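PDB 3EKI: high affinity transport system protein p37, which binds thiamine diphosphate outside the cell as the lipoprotein component of a high-affinity transport system, which probably takes up this cofactor. Local coordinates for residues I46-S51 and N358-T363; T107-N112 and P118-G123; G128-F133 and I141-E146; K385-D388 and K392-V395. All coordinates share one frame; numbering follows the deposited sequence.

Contact 1. Residues I46-S51 and N358-T363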
loop_
_atom_site.group_PDB
_atom_site.type_symbol
_atom_site.label_atom_id
_atom_site.label_comp_id
_atom_site.label_asym_id
_atom_site.label_seq_id
_atom_site.Cartn_x
_atom_site.Cartn_y
_atom_site.Cartn_z
ATOM N N ILE A 46 17.502 7.667 18.077
ATOM C CA ILE A 46 16.525 7.765 16.999
ATOM C C ILE A 46 15.440 6.728 17.282
ATOM O O ILE A 46 15.773 5.575 17.491
ATOM C CB ILE A 46 17.218 7.587 15.650
ATOM C CG1 ILE A 46 18.139 8.750 15.262
ATOM C CG2 ILE A 46 16.208 7.317 14.540
ATOM C CD1 ILE A 46 17.363 9.978 14.816
ATOM N N THR A 47 14.205 7.192 17.290
ATOM C CA THR A 47 13.043 6.346 17.501
ATOM C C THR A 47 12.162 6.315 16.254
ATOM O O THR A 47 11.700 7.375 15.829
ATOM C CB THR A 47 12.223 6.853 18.704
ATOM O OG1 THR A 47 13.031 6.809 19.886
ATOM C CG2 THR A 47 11.021 5.953 18.951
ATOM N N PHE A 48 11.940 5.138 15.689
ATOM C CA PHE A 48 11.002 4.907 14.601
ATOM C C PHE A 48 9.599 4.570 15.111
ATOM O O PHE A 48 9.407 3.731 16.000
ATOM C CB PHE A 48 11.507 3.748 13.740
ATOM C CG PHE A 48 12.863 3.945 13.074
ATOM C CD1 PHE A 48 13.385 5.194 12.794
ATOM C CD2 PHE A 48 13.613 2.836 12.720
ATOM C CE1 PHE A 48 14.627 5.306 12.176
ATOM C CE2 PHE A 48 14.842 2.937 12.097
ATOM C CZ PHE A 48 15.336 4.188 11.808
ATOM N N GLY A 49 8.570 5.178 14.553
ATOM C CA GLY A 49 7.199 4.816 14.859
ATOM C C GLY A 49 6.868 3.584 14.034
ATOM O O GLY A 49 7.217 3.545 12.850
ATOM N N VAL A 50 6.244 2.608 14.684
ATOM C CA VAL A 50 5.759 1.417 13.993
ATOM C C VAL A 50 4.353 1.095 14.518
ATOM O O VAL A 50 4.012 1.439 15.637
ATOM C CB VAL A 50 6.624 0.159 14.142
ATOM C CG1 VAL A 50 8.048 0.416 13.672
ATOM C CG2 VAL A 50 6.589 -0.348 15.579
ATOM N N SER A 51 3.598 0.421 13.654
ATOM C CA SER A 51 2.219 0.130 14.014
ATOM C C SER A 51 2.121 -0.668 15.322
ATOM O O SER A 51 2.794 -1.685 15.464
ATOM C CB SER A 51 1.485 -0.653 12.925
ATOM O OG SER A 51 0.223 -1.046 13.465
ATOM N N ASN A 358 20.377 11.550 6.007
ATOM C CA ASN A 358 20.962 10.889 4.861
ATOM C C ASN A 358 21.660 9.597 5.251
ATOM O O ASN A 358 21.617 8.614 4.506
ATOM C CB ASN A 358 21.937 11.810 4.121
ATOM C CG ASN A 358 21.248 13.035 3.546
ATOM O OD1 ASN A 358 20.050 13.020 3.262
ATOM N ND2 ASN A 358 21.978 14.140 3.397
ATOM N N LEU A 359 22.317 9.516 6.408
ATOM C CA LEU A 359 22.914 8.255 6.861
ATOM C C LEU A 359 21.841 7.221 7.195
ATOM O O LEU A 359 22.015 6.029 6.945
ATOM C CB LEU A 359 23.779 8.510 8.087
ATOM C CG LEU A 359 25.154 9.099 7.828
ATOM C CD1 LEU A 359 25.664 9.654 9.156
ATOM C CD2 LEU A 359 26.145 8.084 7.276
ATOM N N ILE A 360 20.713 7.682 7.717
ATOM C CA ILE A 360 19.613 6.747 8.019
ATOM C C ILE A 360 19.039 6.235 6.701
ATOM O O ILE A 360 18.821 5.012 6.583
ATOM C CB ILE A 360 18.583 7.391 8.959
ATOM C CG1 ILE A 360 19.134 7.581 10.390
ATOM C CG2 ILE A 360 17.275 6.637 8.981
ATOM C CD1 ILE A 360 18.251 8.479 11.254
ATOM N N VAL A 361 18.837 7.098 5.728
ATOM C CA VAL A 361 18.363 6.621 4.407
ATOM C C VAL A 361 19.308 5.587 3.835
ATOM O O VAL A 361 18.911 4.506 3.393
ATOM C CB VAL A 361 18.142 7.803 3.439
ATOM C CG1 VAL A 361 17.930 7.318 2.009
ATOM C CG2 VAL A 361 16.968 8.662 3.881
ATOM N N GLN A 362 20.621 5.849 3.825
ATOM C CA GLN A 362 21.583 4.929 3.252
ATOM C C GLN A 362 21.646 3.625 4.027
ATOM O O GLN A 362 21.902 2.565 3.435
ATOM C CB GLN A 362 22.975 5.575 3.225
ATOM C CG GLN A 362 23.958 4.834 2.326
ATOM C CD GLN A 362 23.481 4.831 0.879
ATOM O OE1 GLN A 362 23.198 5.906 0.370
ATOM N NE2 GLN A 362 23.422 3.646 0.298
ATOM N N THR A 363 21.379 3.714 5.334
ATOM C CA THR A 363 21.351 2.493 6.131
ATOM C C THR A 363 20.188 1.581 5.691
ATOM O O THR A 363 20.391 0.361 5.590
ATOM C CB THR A 363 21.297 2.804 7.632
ATOM O OG1 THR A 363 22.522 3.472 7.988
ATOM C CG2 THR A 363 21.229 1.534 8.459
#
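Ile46 and Ile360 reach toward each other tip to tip, and their CD1 methyls meet at 4.0 Å. The Ile360 methyl also touches CG1 and CG2 of Ile46, so a single carbon from the helix is set against most of the branched side chain on the strand. CG1 of Ile360 stands anti to its carbonyl carbon and the chain runs on extended (chi2 168°), which carries CD1 across to the strand. The other branch, CG2, lies 4.2 Å from CZ of Phe48, meeting the far end of that ring at a slant. All three residues are buried. In this binding-protein fold the pairing brings together parts of the chain some 300 residues apart: strand 45-51, paired in parallel with strand 97-103, and helix 354-369. Phe80 of helix 64-85 also packs on Ile360, and Phe48 meets Phe76 edge-to-face. Between the two segments the contact is wholly apolar; within the helix, Thr363 OG1 returns to Leu359 O at 2.8 Å, so the buried hydroxyl spends its proton on the helix's own backbone. Thr363 N bonds to the same oxygen at 2.9 Å, the two donors approaching from opposite faces of the carbonyl plane.

Contact 2. Residues T107-N112 and P118-G123. With CA (calcium ion), chain D.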
loop_
_atom_site.group_PDB
_atom_site.type_symbol
_atom_site.label_atom_id
_atom_site.label_comp_id
_atom_site.label_asym_id
_atom_site.label_seq_id
_atom_site.Cartn_x
_atom_site.Cartn_y
_atom_site.Cartn_z
ATOM N N THR A 107 -2.598 8.992 11.237
ATOM C CA THR A 107 -2.814 10.379 11.646
ATOM C C THR A 107 -1.924 10.720 12.841
ATOM O O THR A 107 -1.324 11.794 12.930
ATOM C CB THR A 107 -4.281 10.661 12.038
ATOM O OG1 THR A 107 -4.591 9.879 13.198
ATOM C CG2 THR A 107 -5.215 10.198 10.949
ATOM N N VAL A 108 -1.855 9.786 13.784
ATOM C CA VAL A 108 -1.005 9.981 14.955
ATOM C C VAL A 108 0.451 10.101 14.523
ATOM O O VAL A 108 1.211 10.892 15.082
ATOM C CB VAL A 108 -1.163 8.838 15.968
ATOM C CG1 VAL A 108 -0.256 9.042 17.167
ATOM C CG2 VAL A 108 -2.621 8.733 16.403
ATOM N N LEU A 109 0.863 9.332 13.527
ATOM C CA LEU A 109 2.265 9.413 13.116
ATOM C C LEU A 109 2.587 10.787 12.589
ATOM O O LEU A 109 3.572 11.433 12.963
ATOM C CB LEU A 109 2.590 8.389 12.032
ATOM C CG LEU A 109 4.050 8.409 11.568
ATOM C CD1 LEU A 109 4.895 7.704 12.631
ATOM C CD2 LEU A 109 4.230 7.763 10.215
ATOM N N LEU A 110 1.733 11.243 11.658
ATOM C CA LEU A 110 2.041 12.511 11.010
ATOM C C LEU A 110 1.842 13.670 11.978
ATOM O O LEU A 110 2.663 14.578 11.945
ATOM C CB LEU A 110 1.225 12.711 9.742
ATOM C CG LEU A 110 1.413 11.643 8.663
ATOM C CD1 LEU A 110 0.515 11.986 7.487
ATOM C CD2 LEU A 110 2.871 11.501 8.255
ATOM N N ASN A 111 0.803 13.616 12.804
ATOM C CA ASN A 111 0.663 14.699 13.778
ATOM C C ASN A 111 1.835 14.724 14.749
ATOM O O ASN A 111 2.335 15.784 15.116
ATOM C CB ASN A 111 -0.625 14.522 14.568
ATOM C CG ASN A 111 -1.902 14.782 13.806
ATOM O OD1 ASN A 111 -1.890 15.303 12.697
ATOM N ND2 ASN A 111 -3.016 14.404 14.427
ATOM N N ASN A 112 2.259 13.546 15.199
ATOM C CA ASN A 112 3.317 13.539 16.219
ATOM C C ASN A 112 4.634 13.942 15.582
ATOM O O ASN A 112 5.418 14.649 16.206
ATOM C CB ASN A 112 3.406 12.189 16.898
ATOM C CG ASN A 112 2.395 11.953 17.996
ATOM O OD1 ASN A 112 1.375 12.636 18.122
ATOM N ND2 ASN A 112 2.669 10.942 18.815
ATOM N N PRO A 118 11.766 15.098 19.949
ATOM C CA PRO A 118 12.747 14.017 19.777
ATOM C C PRO A 118 12.335 12.645 20.259
ATOM O O PRO A 118 13.053 11.662 20.018
ATOM C CB PRO A 118 13.959 14.497 20.600
ATOM C CG PRO A 118 13.773 15.976 20.713
ATOM C CD PRO A 118 12.290 16.212 20.770
ATOM N N GLU A 119 11.200 12.455 20.926
ATOM C CA GLU A 119 10.736 11.133 21.296
ATOM C C GLU A 119 10.247 10.334 20.086
ATOM O O GLU A 119 10.133 9.110 20.206
ATOM C CB GLU A 119 9.606 11.176 22.331
ATOM C CG GLU A 119 8.205 11.277 21.780
ATOM C CD GLU A 119 7.282 12.054 22.699
ATOM O OE1 GLU A 119 7.434 11.925 23.938
ATOM O OE2 GLU A 119 6.419 12.785 22.165
ATOM N N LEU A 120 9.989 10.998 18.963
ATOM C CA LEU A 120 9.567 10.318 17.738
ATOM C C LEU A 120 10.199 11.033 16.544
ATOM O O LEU A 120 9.872 12.173 16.219
ATOM C CB LEU A 120 8.048 10.280 17.574
ATOM C CG LEU A 120 7.559 9.704 16.239
ATOM C CD1 LEU A 120 7.914 8.232 16.138
ATOM C CD2 LEU A 120 6.063 9.932 16.116
ATOM N N ASP A 121 11.138 10.356 15.905
ATOM C CA ASP A 121 11.984 10.978 14.893
ATOM C C ASP A 121 11.644 10.626 13.447
ATOM O O ASP A 121 11.966 11.402 12.539
ATOM C CB ASP A 121 13.434 10.570 15.172
ATOM C CG ASP A 121 13.885 10.877 16.592
ATOM O OD1 ASP A 121 14.069 9.956 17.406
ATOM O OD2 ASP A 121 13.957 12.083 16.926
ATOM N N PHE A 122 11.042 9.462 13.220
ATOM C CA PHE A 122 10.854 9.009 11.849
ATOM C C PHE A 122 9.739 7.979 11.794
ATOM O O PHE A 122 9.480 7.239 12.735
ATOM C CB PHE A 122 12.150 8.394 11.343
ATOM C CG PHE A 122 12.196 7.703 10.008
ATOM C CD1 PHE A 122 12.536 8.406 8.872
ATOM C CD2 PHE A 122 11.910 6.347 9.924
ATOM C CE1 PHE A 122 12.584 7.760 7.642
ATOM C CE2 PHE A 122 11.941 5.691 8.703
ATOM C CZ PHE A 122 12.301 6.426 7.594
ATOM N N GLY A 123 9.105 7.936 10.627
ATOM C CA GLY A 123 8.235 6.774 10.364
ATOM C C GLY A 123 7.952 6.650 8.887
ATOM O O GLY A 123 8.349 7.491 8.084
HETATM CA CA CA D . 15.071 10.998 19.164
HETATM O O HOH W 1 8.235 14.501 16.481
HETATM O O HOH W 2 14.671 8.805 20.528
HETATM O O HOH W 3 16.045 11.586 21.426
#
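Leu109 lays both of its methyls against the backbone of Gly123: CD1 comes within 4.1 Å of Gly123 CA, and CD2 is 4.1 Å from Gly123 C. Its CG is anti to the backbone N (chi1 -179°), a rotamer that swings the fork off the helix and over the strand, and the lack of a side chain on Gly123 lets the fork settle on the main chain. Leu120 answers from the loop with the same kind of conformation (chi1 174°), sending its CD2 between two helix residues one turn apart. That methyl presses on CB of Asn112 at 3.6 Å and lies more loosely, at 4.3 Å, from CD1 of Leu109. Asn112 thus offers its aliphatic carbon to the leucine. Polar linkage is indirect: water 1 bridges Asn112 O and Leu120 O, the former also accepting from Thr115 OG1.

On the side away from the helix the loop binds a calcium ion. Asp121 grips the metal with both carboxylate oxygens, but unequally, OD1 at 2.3 Å and OD2 at 2.7 Å from the ion. Pro118 O and two waters bind as well. Each carboxylate oxygen has a second partner, Thr47 N for OD1 and Arg349 NE for OD2. Helix 106-115 packs on the start of strand 122-125 through Leu109 and on the preceding loop through Leu120, the same loop giving Pro118 and Asp121 to a calcium site that it shares with Asp43 and Ser45 near the start of the modelled chain.

Contact 3. Residues G128-F133 and I141-E146. With TPP (thiamine diphosphate), chain B.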
loop_
_atom_site.group_PDB
_atom_site.type_symbol
_atom_site.label_atom_id
_atom_site.label_comp_id
_atom_site.label_asym_id
_atom_site.label_seq_id
_atom_site.Cartn_x
_atom_site.Cartn_y
_atom_site.Cartn_z
ATOM N N GLY A 128 0.053 8.631 -0.615
ATOM C CA GLY A 128 -1.047 9.552 -0.894
ATOM C C GLY A 128 -1.450 10.338 0.324
ATOM O O GLY A 128 -1.621 11.556 0.312
ATOM N N LYS A 129 -1.613 9.640 1.445
ATOM C CA LYS A 129 -1.998 10.285 2.695
ATOM C C LYS A 129 -0.968 11.345 3.097
ATOM O O LYS A 129 -1.278 12.405 3.618
ATOM C CB LYS A 129 -2.124 9.251 3.801
ATOM C CG LYS A 129 -3.354 8.365 3.658
ATOM C CD LYS A 129 -3.286 7.163 4.573
ATOM C CE LYS A 129 -4.664 6.494 4.650
ATOM N NZ LYS A 129 -4.526 5.031 4.457
ATOM N N LEU A 130 0.296 11.027 2.840
ATOM C CA LEU A 130 1.331 12.019 3.182
ATOM C C LEU A 130 1.247 13.238 2.284
ATOM O O LEU A 130 1.366 14.387 2.735
ATOM C CB LEU A 130 2.695 11.352 3.069
ATOM C CG LEU A 130 3.913 12.263 3.202
ATOM C CD1 LEU A 130 3.981 12.882 4.591
ATOM C CD2 LEU A 130 5.156 11.441 2.895
ATOM N N VAL A 131 1.043 13.027 0.988
ATOM C CA VAL A 131 0.917 14.141 0.061
ATOM C C VAL A 131 -0.237 15.029 0.505
ATOM O O VAL A 131 -0.101 16.250 0.576
ATOM C CB VAL A 131 0.715 13.644 -1.391
ATOM C CG1 VAL A 131 0.251 14.763 -2.318
ATOM C CG2 VAL A 131 2.005 13.011 -1.914
ATOM N N GLU A 132 -1.384 14.438 0.836
ATOM C CA GLU A 132 -2.550 15.235 1.244
ATOM C C GLU A 132 -2.255 15.967 2.555
ATOM O O GLU A 132 -2.692 17.097 2.798
ATOM C CB GLU A 132 -3.771 14.351 1.381
ATOM C CG GLU A 132 -4.274 13.626 0.150
ATOM C CD GLU A 132 -4.881 14.515 -0.916
ATOM O OE1 GLU A 132 -5.160 15.689 -0.592
ATOM O OE2 GLU A 132 -5.084 14.048 -2.063
ATOM N N PHE A 133 -1.486 15.334 3.448
ATOM C CA PHE A 133 -1.172 15.993 4.722
ATOM C C PHE A 133 -0.279 17.201 4.474
ATOM O O PHE A 133 -0.466 18.285 5.032
ATOM C CB PHE A 133 -0.495 14.991 5.661
ATOM C CG PHE A 133 -0.053 15.583 6.992
ATOM C CD1 PHE A 133 -0.939 15.689 8.042
ATOM C CD2 PHE A 133 1.245 16.015 7.180
ATOM C CE1 PHE A 133 -0.550 16.222 9.263
ATOM C CE2 PHE A 133 1.648 16.563 8.403
ATOM C CZ PHE A 133 0.755 16.644 9.441
ATOM N N ILE A 141 7.085 18.437 7.989
ATOM C CA ILE A 141 7.881 17.220 8.183
ATOM C C ILE A 141 8.649 16.991 6.886
ATOM O O ILE A 141 8.337 17.605 5.844
ATOM C CB ILE A 141 7.057 15.996 8.612
ATOM C CG1 ILE A 141 5.984 15.606 7.604
ATOM C CG2 ILE A 141 6.442 16.191 10.000
ATOM C CD1 ILE A 141 5.096 14.431 7.985
ATOM N N THR A 142 9.677 16.146 6.872
ATOM C CA THR A 142 10.583 16.023 5.754
ATOM C C THR A 142 10.665 14.632 5.165
ATOM O O THR A 142 11.214 13.696 5.750
ATOM C CB THR A 142 12.019 16.414 6.228
ATOM O OG1 THR A 142 11.936 17.716 6.823
ATOM C CG2 THR A 142 12.964 16.447 5.058
ATOM N N PRO A 143 10.054 14.446 3.997
ATOM C CA PRO A 143 10.136 13.150 3.313
ATOM C C PRO A 143 11.561 12.891 2.874
ATOM O O PRO A 143 12.230 13.805 2.363
ATOM C CB PRO A 143 9.224 13.340 2.097
ATOM C CG PRO A 143 8.315 14.454 2.485
ATOM C CD PRO A 143 9.184 15.401 3.290
ATOM N N ALA A 144 12.012 11.663 3.056
ATOM C CA ALA A 144 13.387 11.321 2.722
ATOM C C ALA A 144 13.664 9.952 2.062
ATOM O O ALA A 144 14.628 9.802 1.355
ATOM C CB ALA A 144 14.214 11.407 3.956
ATOM N N LEU A 145 12.831 8.977 2.393
ATOM C CA LEU A 145 13.033 7.610 1.947
ATOM C C LEU A 145 11.861 7.184 1.079
ATOM O O LEU A 145 10.717 7.423 1.483
ATOM C CB LEU A 145 13.122 6.726 3.195
ATOM C CG LEU A 145 13.305 5.214 3.037
ATOM C CD1 LEU A 145 14.773 4.885 2.794
ATOM C CD2 LEU A 145 12.830 4.408 4.235
ATOM N N GLU A 146 12.125 6.571 -0.066
ATOM C CA GLU A 146 11.051 5.976 -0.848
ATOM C C GLU A 146 11.190 4.459 -0.754
ATOM O O GLU A 146 12.259 3.966 -1.109
ATOM C CB GLU A 146 11.129 6.406 -2.315
ATOM C CG GLU A 146 9.971 5.862 -3.141
ATOM C CD GLU A 146 9.901 6.382 -4.559
ATOM O OE1 GLU A 146 10.784 7.147 -5.000
ATOM O OE2 GLU A 146 8.933 5.996 -5.257
HETATM N "N1'" TPP B . 2.800 -6.836 1.082
HETATM C "C2'" TPP B . 2.848 -7.371 2.327
HETATM C CM2 TPP B . 3.800 -8.544 2.585
HETATM N "N3'" TPP B . 2.086 -6.876 3.318
HETATM C "C4'" TPP B . 1.334 -5.767 3.088
HETATM N "N4'" TPP B . 0.653 -5.242 4.110
HETATM C "C5'" TPP B . 1.223 -5.233 1.797
HETATM C "C6'" TPP B . 1.990 -5.819 0.797
HETATM C "C7'" TPP B . 0.333 -4.043 1.407
HETATM N N3 TPP B . 0.947 -2.709 1.531
HETATM C C2 TPP B . 1.878 -2.376 2.425
HETATM S S1 TPP B . 2.337 -0.706 2.189
HETATM C C5 TPP B . 1.201 -0.507 0.877
HETATM C C4 TPP B . 0.477 -1.678 0.767
HETATM C CM4 TPP B . -0.463 -1.943 -0.429
HETATM C C6 TPP B . 0.949 0.815 0.144
HETATM C C7 TPP B . 0.114 1.759 1.014
HETATM O O7 TPP B . -1.188 1.175 1.223
HETATM P PA TPP B . -2.159 1.524 2.433
HETATM O O1A TPP B . -3.230 0.499 2.484
HETATM O O2A TPP B . -1.376 1.683 3.705
HETATM O O3A TPP B . -2.727 2.975 2.182
HETATM P PB TPP B . -4.030 3.358 1.326
HETATM O O1B TPP B . -3.840 2.956 -0.104
HETATM O O2B TPP B . -4.130 4.927 1.492
HETATM O O3B TPP B . -5.323 2.737 2.008
#
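Lys129 NZ donates to O2B of the thiamine diphosphate at 3.0 Å, its shortest approach to the terminal phosphate. The lysine chain is bent at its last torsion (chi4 132°), which turns the ammonium group onto the phosphate, and its charge also lies on Phe106 in a cation-pi contact. Ser255, Tyr215, Ser257, Lys258 and Ser256 hold the ligand as well.

The next residue along, Leu130, binds the same helix to strand 141-146 by apolar packing. Its CD1 meets CD1 of Ile141 at 3.9 Å, the two side chains crossing aslant, while its CD2 rests 4.4 Å from the ring carbon CG of Pro143. Ile141 places CG1 between its backbone N and carbonyl carbon (chi1 60°), and the extended remainder delivers CD1 to both Leu130 and Phe133. Phe133 CE2 lies 4.1 Å from that methyl, the two side chains at about a right angle. Leu110 of helix 106-115 packs on both Phe133 and Ile141. Farther along, the strand pairs Ala144 and Leu145 with the single Gly346 of strand 345-349, a classic beta bulge. The axes of segments 128-133 and 141-146 approach to 10.9 Å and run roughly antiparallel (146°), in a helix-on-sheet layer whose helix carries a phosphate-binding lysine into the ligand pocket.

Contact 4. Residues K385-D388 and K392-V395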
loop_
_atom_site.group_PDB
_atom_site.type_symbol
_atom_site.label_atom_id
_atom_site.label_comp_id
_atom_site.label_asym_id
_atom_site.label_seq_id
_atom_site.Cartn_x
_atom_site.Cartn_y
_atom_site.Cartn_z
ATOM N N LYS A 385 14.992 3.710 -1.848
ATOM C CA LYS A 385 15.721 4.728 -2.587
ATOM C C LYS A 385 15.690 6.025 -1.781
ATOM O O LYS A 385 14.759 6.260 -0.992
ATOM C CB LYS A 385 15.082 4.967 -3.957
ATOM C CG LYS A 385 14.552 3.762 -4.695
ATOM C CD LYS A 385 14.430 4.013 -6.197
ATOM C CE LYS A 385 13.106 3.544 -6.780
ATOM N NZ LYS A 385 13.261 2.526 -7.858
ATOM N N LYS A 386 16.656 6.914 -1.940
ATOM C CA LYS A 386 16.614 8.261 -1.435
ATOM C C LYS A 386 15.603 9.099 -2.207
ATOM O O LYS A 386 15.565 8.972 -3.440
ATOM C CB LYS A 386 17.997 8.908 -1.606
ATOM C CG LYS A 386 18.129 10.320 -1.049
ATOM C CD LYS A 386 19.441 10.959 -1.507
ATOM C CE LYS A 386 19.647 12.345 -0.915
ATOM N NZ LYS A 386 20.964 12.925 -1.331
ATOM N N ILE A 387 14.831 9.943 -1.534
ATOM C CA ILE A 387 14.051 10.911 -2.305
ATOM C C ILE A 387 14.903 12.134 -2.624
ATOM O O ILE A 387 15.380 12.760 -1.691
ATOM C CB ILE A 387 12.771 11.316 -1.569
ATOM C CG1 ILE A 387 11.895 10.071 -1.385
ATOM C CG2 ILE A 387 12.072 12.463 -2.273
ATOM C CD1 ILE A 387 10.559 10.236 -0.758
ATOM N N ASP A 388 15.070 12.391 -3.909
ATOM C CA ASP A 388 15.901 13.516 -4.343
ATOM C C ASP A 388 15.057 14.759 -4.575
ATOM O O ASP A 388 15.547 15.886 -4.451
ATOM C CB ASP A 388 16.653 13.096 -5.614
ATOM C CG ASP A 388 17.479 11.836 -5.435
ATOM O OD1 ASP A 388 18.408 11.828 -4.601
ATOM O OD2 ASP A 388 17.218 10.830 -6.128
ATOM N N LYS A 392 8.523 16.089 -7.494
ATOM C CA LYS A 392 8.592 15.352 -8.744
ATOM C C LYS A 392 8.356 13.854 -8.620
ATOM O O LYS A 392 7.609 13.236 -9.382
ATOM C CB LYS A 392 9.991 15.568 -9.328
ATOM C CG LYS A 392 10.274 14.958 -10.681
ATOM C CD LYS A 392 11.379 15.668 -11.448
ATOM C CE LYS A 392 11.549 17.142 -11.110
ATOM N NZ LYS A 392 12.445 17.866 -12.058
ATOM N N GLU A 393 8.985 13.251 -7.611
ATOM C CA GLU A 393 8.990 11.831 -7.479
ATOM C C GLU A 393 7.748 11.285 -6.771
ATOM O O GLU A 393 7.404 10.160 -6.942
ATOM C CB GLU A 393 10.226 11.410 -6.683
ATOM C CG GLU A 393 11.505 11.452 -7.467
ATOM C CD GLU A 393 12.635 10.977 -6.638
ATOM O OE1 GLU A 393 12.957 9.814 -6.758
ATOM O OE2 GLU A 393 13.007 11.729 -5.805
ATOM N N ILE A 394 7.113 12.105 -5.966
ATOM C CA ILE A 394 5.968 11.637 -5.211
ATOM C C ILE A 394 4.708 12.444 -5.533
ATOM O O ILE A 394 3.742 11.894 -5.859
ATOM C CB ILE A 394 6.187 11.668 -3.664
ATOM C CG1 ILE A 394 7.497 11.007 -3.299
ATOM C CG2 ILE A 394 5.064 10.978 -2.905
ATOM C CD1 ILE A 394 7.535 9.617 -3.579
ATOM N N VAL A 395 4.769 13.749 -5.325
ATOM C CA VAL A 395 3.574 14.555 -5.455
ATOM C C VAL A 395 3.016 14.505 -6.887
ATOM O O VAL A 395 1.883 14.288 -7.080
ATOM C CB VAL A 395 3.768 16.088 -5.068
ATOM C CG1 VAL A 395 2.533 16.845 -5.358
ATOM C CG2 VAL A 395 4.148 16.216 -3.648
HETATM O O HOH W 4 15.269 8.506 -5.961
#
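Asp388 N donates to OE2 of Glu393 at 2.9 Å, entering on the syn lone pair of that oxygen with a somewhat bent N-H...O angle of 142°. The same oxygen accepts from Asn389 N, so two consecutive backbone amides grip it. OE1 at the other end of the carboxylate is tied by water 4, 2.8 Å from it and 2.6 Å from Lys386 O, and the group is thereby held at both oxygens. Glu393 reaches this position because its chain stays extended beyond CG (chi2 -178°). It passes Ile387 in the opposite direction, with Ile387 CG2 at 3.7 Å from OE2.

Beside this polar patch, Ile387 CD1 touches CG1 of Ile394 at 4.1 Å, the side chains crossing at about a right angle. Val345 packs on both isoleucines, and Ile394 is further covered by Val131. The carboxylate of Asp388 comes to 4.3 Å from Glu393, measured OD2 to OE2, a like-charge approach that may be eased by the surrounding amides and water.

Farther out, Asn389 OD1 accepts from Lys392 N, securing the first turn of the helix, and the backbone widens into a pi-type turn at 392-395. These bonds join strand 383-386 to the last helix of the chain, 390-402, in a tight strand-to-helix turn at the protein surface.

How the contacts relate
All but one pair of these contacts touch. Contacts 1 and 2 share the calcium neighbourhood: Asp121 OD1 lies 2.8 Å from Thr47 N, and Gly49 N is 2.9 Å from Phe122 O. Contact 2 meets contact 3 through Leu110, whose CD2 is 3.7 Å from Ile141 CD1. The strands of contacts 3 and 4, 141-152 and 383-386, are antiparallel neighbours in one sheet, with Glu146 N at 2.8 Å from Lys385 O. Val361 of contact 1 packs on segments of both. Contacts 2 and 4 stay apart, about 9 Å between nearest atoms. Contact 3 alone supplies a ligand-binding residue, while the side chains of Leu109 in contact 2 and Ile394 in contact 4 are each about 11 Å from the thiamine diphosphate.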